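Putative thiosulfate sulfurtransferase YNJE (Escherichia coli, PDB 2WLR) catalyses the transfer of sulfur from thiosulfate to cyanide, giving thiocyanate and sulfite, as a periplasmic monomer built of rhodanese domains. Local coordinates at residues G20-T25 with A80-D85; G43-A48 with S107-E112. All blocks are in the same frame, centred on the assembly; numbering follows the deposited sequence.

Contact 1. Residues G20-T25 with A80-D85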
loop_
_atom_site.group_PDB
_atom_site.type_symbol
_atom_site.label_atom_id
_atom_site.label_comp_id
_atom_site.label_asym_id
_atom_site.label_seq_id
_atom_site.Cartn_x
_atom_site.Cartn_y
_atom_site.Cartn_z
ATOM N N GLY A 20 13.816 -15.356 -20.374
ATOM C CA GLY A 20 14.447 -14.966 -19.115
ATOM C C GLY A 20 13.602 -13.989 -18.339
ATOM O O GLY A 20 12.525 -13.587 -18.774
ATOM N N LYS A 21 14.107 -13.610 -17.168
ATOM C CA LYS A 21 13.442 -12.654 -16.300
ATOM C C LYS A 21 14.428 -11.557 -15.878
ATOM O O LYS A 21 15.597 -11.826 -15.615
ATOM C CB LYS A 21 12.888 -13.354 -15.061
ATOM C CG LYS A 21 11.681 -14.256 -15.373
ATOM C CD LYS A 21 11.155 -14.994 -14.147
ATOM C CE LYS A 21 10.053 -15.973 -14.537
ATOM N NZ LYS A 21 10.604 -17.121 -15.320
ATOM N N ALA A 22 13.948 -10.322 -15.866
ATOM C CA ALA A 22 14.735 -9.187 -15.371
ATOM C C ALA A 22 14.439 -8.957 -13.881
ATOM O O ALA A 22 13.309 -9.117 -13.425
ATOM C CB ALA A 22 14.429 -7.929 -16.203
ATOM N N ILE A 23 15.480 -8.542 -13.153
ATOM C CA ILE A 23 15.339 -8.244 -11.720
ATOM C C ILE A 23 15.935 -6.855 -11.440
ATOM O O ILE A 23 17.110 -6.596 -11.676
ATOM C CB ILE A 23 16.037 -9.260 -10.813
ATOM C CG1 ILE A 23 15.479 -10.659 -11.085
ATOM C CG2 ILE A 23 15.881 -8.818 -9.370
ATOM C CD1 ILE A 23 16.105 -11.769 -10.225
ATOM N N ASP A 24 15.056 -5.971 -10.990
ATOM C CA ASP A 24 15.352 -4.587 -10.638
ATOM C C ASP A 24 15.797 -4.596 -9.184
ATOM O O ASP A 24 15.028 -4.975 -8.295
ATOM C CB ASP A 24 14.053 -3.798 -10.834
ATOM C CG ASP A 24 14.210 -2.309 -10.721
ATOM O OD1 ASP A 24 15.037 -1.808 -9.964
ATOM O OD2 ASP A 24 13.444 -1.589 -11.427
ATOM N N THR A 25 17.052 -4.251 -8.945
ATOM C CA THR A 25 17.663 -4.291 -7.620
ATOM C C THR A 25 17.567 -2.988 -6.821
ATOM O O THR A 25 18.091 -2.893 -5.722
ATOM C CB THR A 25 19.129 -4.748 -7.716
ATOM O OG1 THR A 25 19.905 -3.723 -8.325
ATOM C CG2 THR A 25 19.246 -6.097 -8.477
ATOM N N ALA A 80 18.464 -11.417 -15.573
ATOM C CA ALA A 80 19.303 -10.262 -15.886
ATOM C C ALA A 80 19.009 -9.167 -14.878
ATOM O O ALA A 80 17.864 -8.710 -14.766
ATOM C CB ALA A 80 19.035 -9.765 -17.271
ATOM N N LEU A 81 20.032 -8.769 -14.139
ATOM C CA LEU A 81 19.921 -7.783 -13.068
ATOM C C LEU A 81 20.210 -6.393 -13.565
ATOM O O LEU A 81 20.995 -6.186 -14.501
ATOM C CB LEU A 81 20.913 -8.087 -11.953
ATOM C CG LEU A 81 20.963 -9.511 -11.408
ATOM C CD1 LEU A 81 21.871 -9.603 -10.209
ATOM C CD2 LEU A 81 19.618 -10.044 -11.080
ATOM N N TYR A 82 19.561 -5.414 -12.945
ATOM C CA TYR A 82 19.943 -4.033 -13.153
ATOM C C TYR A 82 19.782 -3.176 -11.930
ATOM O O TYR A 82 19.181 -3.579 -10.919
ATOM C CB TYR A 82 19.243 -3.444 -14.380
ATOM C CG TYR A 82 17.742 -3.279 -14.221
ATOM C CD1 TYR A 82 16.869 -4.290 -14.575
ATOM C CD2 TYR A 82 17.206 -2.083 -13.807
ATOM C CE1 TYR A 82 15.484 -4.137 -14.452
ATOM C CE2 TYR A 82 15.840 -1.920 -13.670
ATOM C CZ TYR A 82 14.969 -2.933 -14.017
ATOM O OH TYR A 82 13.620 -2.706 -13.864
ATOM N N GLY A 83 20.377 -2.004 -12.000
ATOM C CA GLY A 83 20.466 -1.091 -10.894
ATOM C C GLY A 83 21.878 -0.617 -10.684
ATOM O O GLY A 83 22.702 -0.714 -11.592
ATOM N N ASN A 84 22.161 -0.089 -9.502
ATOM C CA ASN A 84 23.546 0.307 -9.246
ATOM C C ASN A 84 24.465 -0.889 -9.066
ATOM O O ASN A 84 24.018 -1.984 -8.718
ATOM C CB ASN A 84 23.679 1.328 -8.150
ATOM C CG ASN A 84 23.379 0.787 -6.808
ATOM O OD1 ASN A 84 24.150 -0.028 -6.261
ATOM N ND2 ASN A 84 22.296 1.256 -6.219
ATOM N N ASP A 85 25.743 -0.687 -9.381
ATOM C CA ASP A 85 26.678 -1.793 -9.432
ATOM C C ASP A 85 26.782 -2.545 -8.117
ATOM O O ASP A 85 26.871 -3.758 -8.090
ATOM C CB ASP A 85 28.085 -1.322 -9.836
ATOM C CG ASP A 85 28.188 -0.920 -11.261
ATOM O OD1 ASP A 85 27.200 -1.049 -12.017
ATOM O OD2 ASP A 85 29.319 -0.493 -11.634
HETATM O O HOH W 1 20.057 -0.822 -7.573
#
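Strands 21-24 and 79-82 are the two central, parallel neighbours of the four-stranded sheet in the first rhodanese domain, paired here with Ala22 beside Ala80, Ile23 beside Leu81 and Asp24 beside Tyr82. Backbone bonds run from Ala80 N to Lys21 O, from Ile23 N to Ala80 O and from Tyr82 N to Ile23 O. On one face of the sheet CD2 of Leu81 packs against CB of Ile23 at 3.7 Å, the two side chains side by side and pointing the same way, with helix 85-97 lying over Ile23 and Thr25. On the other face CG of Tyr82 stands between its backbone N and carbonyl carbon (chi1 68°), which carries it toward strand 21-24, where the ring meets Asp24. Asp24 CA lies over one ring face, displaced toward the rim, in a CH-pi contact 3.9 Å from the centroid. Tyr82 OH makes a weak hydrogen bond of 2.7 Å to Asp24 OD2, which also forms a salt bridge with Arg26. A phenylalanine at Tyr82 would probably leave this carboxylate oxygen without one of its partners and Glu45 N, which the same hydroxyl meets, without its mate. At the strand ends Tyr82 O accepts two bonds from one residue, from Thr25 N at 3.0 Å and from Thr25 OG1 at 2.7 Å. A water then donates to Thr25 OG1 and accepts from Asn84 N at 2.9 Å.

Contact 2. Residues G43-A48 with S107-E112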
loop_
_atom_site.group_PDB
_atom_site.type_symbol
_atom_site.label_atom_id
_atom_site.label_comp_id
_atom_site.label_asym_id
_atom_site.label_seq_id
_atom_site.Cartn_x
_atom_site.Cartn_y
_atom_site.Cartn_z
ATOM N N GLY A 43 10.028 3.973 -13.820
ATOM C CA GLY A 43 9.530 2.612 -13.812
ATOM C C GLY A 43 10.586 1.548 -14.013
ATOM O O GLY A 43 11.772 1.807 -13.968
ATOM N N HIS A 44 10.094 0.331 -14.312
ATOM C CA HIS A 44 10.909 -0.871 -14.450
ATOM C C HIS A 44 10.760 -1.487 -15.814
ATOM O O HIS A 44 9.845 -1.193 -16.555
ATOM C CB HIS A 44 10.552 -1.914 -13.368
ATOM C CG HIS A 44 9.079 -2.178 -13.218
ATOM N ND1 HIS A 44 8.387 -3.173 -13.884
ATOM C CD2 HIS A 44 8.183 -1.597 -12.402
ATOM C CE1 HIS A 44 7.128 -3.168 -13.455
ATOM N NE2 HIS A 44 6.982 -2.201 -12.579
ATOM N N GLU A 45 11.696 -2.347 -16.153
ATOM C CA GLU A 45 11.589 -3.018 -17.422
ATOM C C GLU A 45 10.425 -3.990 -17.431
ATOM O O GLU A 45 10.009 -4.495 -16.405
ATOM C CB GLU A 45 12.892 -3.705 -17.776
ATOM C CG GLU A 45 14.079 -2.749 -17.935
ATOM C CD GLU A 45 14.079 -1.961 -19.201
ATOM O OE1 GLU A 45 13.131 -2.083 -19.996
ATOM O OE2 GLU A 45 15.069 -1.241 -19.417
ATOM N N LEU A 46 9.883 -4.231 -18.617
ATOM C CA LEU A 46 8.733 -5.099 -18.778
ATOM C C LEU A 46 8.883 -6.446 -18.079
ATOM O O LEU A 46 9.857 -7.172 -18.280
ATOM C CB LEU A 46 8.424 -5.295 -20.276
ATOM C CG LEU A 46 7.225 -6.162 -20.632
ATOM C CD1 LEU A 46 5.912 -5.516 -20.189
ATOM C CD2 LEU A 46 7.226 -6.374 -22.155
ATOM N N ALA A 47 7.895 -6.730 -17.243
ATOM C CA ALA A 47 7.799 -7.978 -16.511
ATOM C C ALA A 47 8.888 -8.158 -15.451
ATOM O O ALA A 47 8.995 -9.233 -14.863
ATOM C CB ALA A 47 7.741 -9.185 -17.479
ATOM N N ALA A 48 9.652 -7.093 -15.153
ATOM C CA ALA A 48 10.742 -7.217 -14.184
ATOM C C ALA A 48 10.181 -7.504 -12.806
ATOM O O ALA A 48 9.105 -7.054 -12.431
ATOM C CB ALA A 48 11.549 -5.938 -14.065
ATOM N N SER A 107 21.995 -5.398 -20.056
ATOM C CA SER A 107 22.971 -4.426 -20.548
ATOM C C SER A 107 22.364 -3.095 -20.926
ATOM O O SER A 107 22.978 -2.060 -20.677
ATOM C CB SER A 107 23.779 -4.962 -21.739
ATOM O OG SER A 107 22.943 -5.422 -22.761
ATOM N N ASP A 108 21.146 -3.124 -21.454
ATOM C CA ASP A 108 20.469 -1.907 -21.910
ATOM C C ASP A 108 19.406 -1.406 -20.923
ATOM O O ASP A 108 18.573 -0.591 -21.280
ATOM C CB ASP A 108 19.899 -2.057 -23.350
ATOM C CG ASP A 108 18.761 -3.069 -23.464
ATOM O OD1 ASP A 108 18.596 -3.916 -22.547
ATOM O OD2 ASP A 108 18.003 -2.999 -24.463
ATOM N N ALA A 109 19.455 -1.880 -19.676
ATOM C CA ALA A 109 18.472 -1.496 -18.672
ATOM C C ALA A 109 18.354 0.002 -18.489
ATOM O O ALA A 109 19.359 0.670 -18.315
ATOM C CB ALA A 109 18.808 -2.120 -17.333
ATOM N N LEU A 110 17.114 0.498 -18.498
ATOM C CA LEU A 110 16.778 1.910 -18.286
ATOM C C LEU A 110 17.257 2.849 -19.401
ATOM O O LEU A 110 17.104 4.062 -19.269
ATOM C CB LEU A 110 17.247 2.399 -16.919
ATOM C CG LEU A 110 16.891 1.482 -15.735
ATOM C CD1 LEU A 110 17.536 2.003 -14.447
ATOM C CD2 LEU A 110 15.409 1.395 -15.549
ATOM N N SER A 111 17.792 2.320 -20.491
ATOM C CA SER A 111 18.276 3.176 -21.589
ATOM C C SER A 111 17.196 3.651 -22.554
ATOM O O SER A 111 17.464 4.501 -23.399
ATOM C CB SER A 111 19.343 2.458 -22.378
ATOM O OG SER A 111 18.799 1.342 -23.060
ATOM N N GLU A 112 16.007 3.057 -22.475
ATOM C CA GLU A 112 14.858 3.457 -23.269
ATOM C C GLU A 112 13.697 3.804 -22.320
ATOM O O GLU A 112 12.856 2.972 -22.015
ATOM C CB GLU A 112 14.487 2.315 -24.200
ATOM C CG GLU A 112 15.562 1.963 -25.204
ATOM C CD GLU A 112 15.821 3.014 -26.285
ATOM O OE1 GLU A 112 15.070 4.017 -26.387
ATOM O OE2 GLU A 112 16.808 2.798 -27.036
HETATM O O HOH W 2 14.715 1.293 -20.521
#
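Glu45 OE2 is gripped by the backbone N-H of Leu110 and by a water. The Leu110 N to Glu45 OE2 bond is 2.8 Å long with an angle of 165° at the hydrogen, and the donor meets the oxygen nearly along its C-O axis. The water, 2.8 Å from Glu45 OE2, donates to that oxygen and accepts from Glu112 N, so it ties the carboxylate to a second point of 107-112. A bend at chi2 (-75°) places CD of Glu45 4.0 Å from Leu110 N, with OE2 between them in bonding range. The other oxygen, OE1, forms a salt bridge with Arg115, which also pairs with Asp108 and so probably offsets the two nearby negative charges. Both segments are loops of the first rhodanese domain, each built round a type II beta turn, Glu45 to Ala48 and Asp108 to Ser111. In the first, Glu45 O accepts from Ala48 N and from His44 ND1, which approach from opposite faces of the carbonyl plane. In the second, Asp108 O takes Ser111 N and, at 2.6 Å, Ser111 OG, both from the same face. The Leu110 side chain reaches back to 43-48 with a methyl, CD2, which lies 4.0 Å from the carbonyl oxygen of Gly43.

Overall arrangement
Both contacts belong to the first rhodanese domain, their centres about 8 Å apart, and their segments alternate along the chain: 20-25, 43-48, 80-85, 107-112. Contact 1 joins the two middle strands of the parallel sheet, whereas contact 2 joins the loop leading into edge strand 49-50 with the loop that follows the opposite edge strand, 103-105. Side chains of both loops touch Tyr82, on the face of the sheet that also carries Ala22 and Asp24. That tyrosine connects the pairs directly, through a probable hydrogen bond in which the backbone N-H of Glu45 donates to its hydroxyl. The catalytic cysteine, which carries the persulfide intermediate, lies in the third rhodanese domain, away from both contacts.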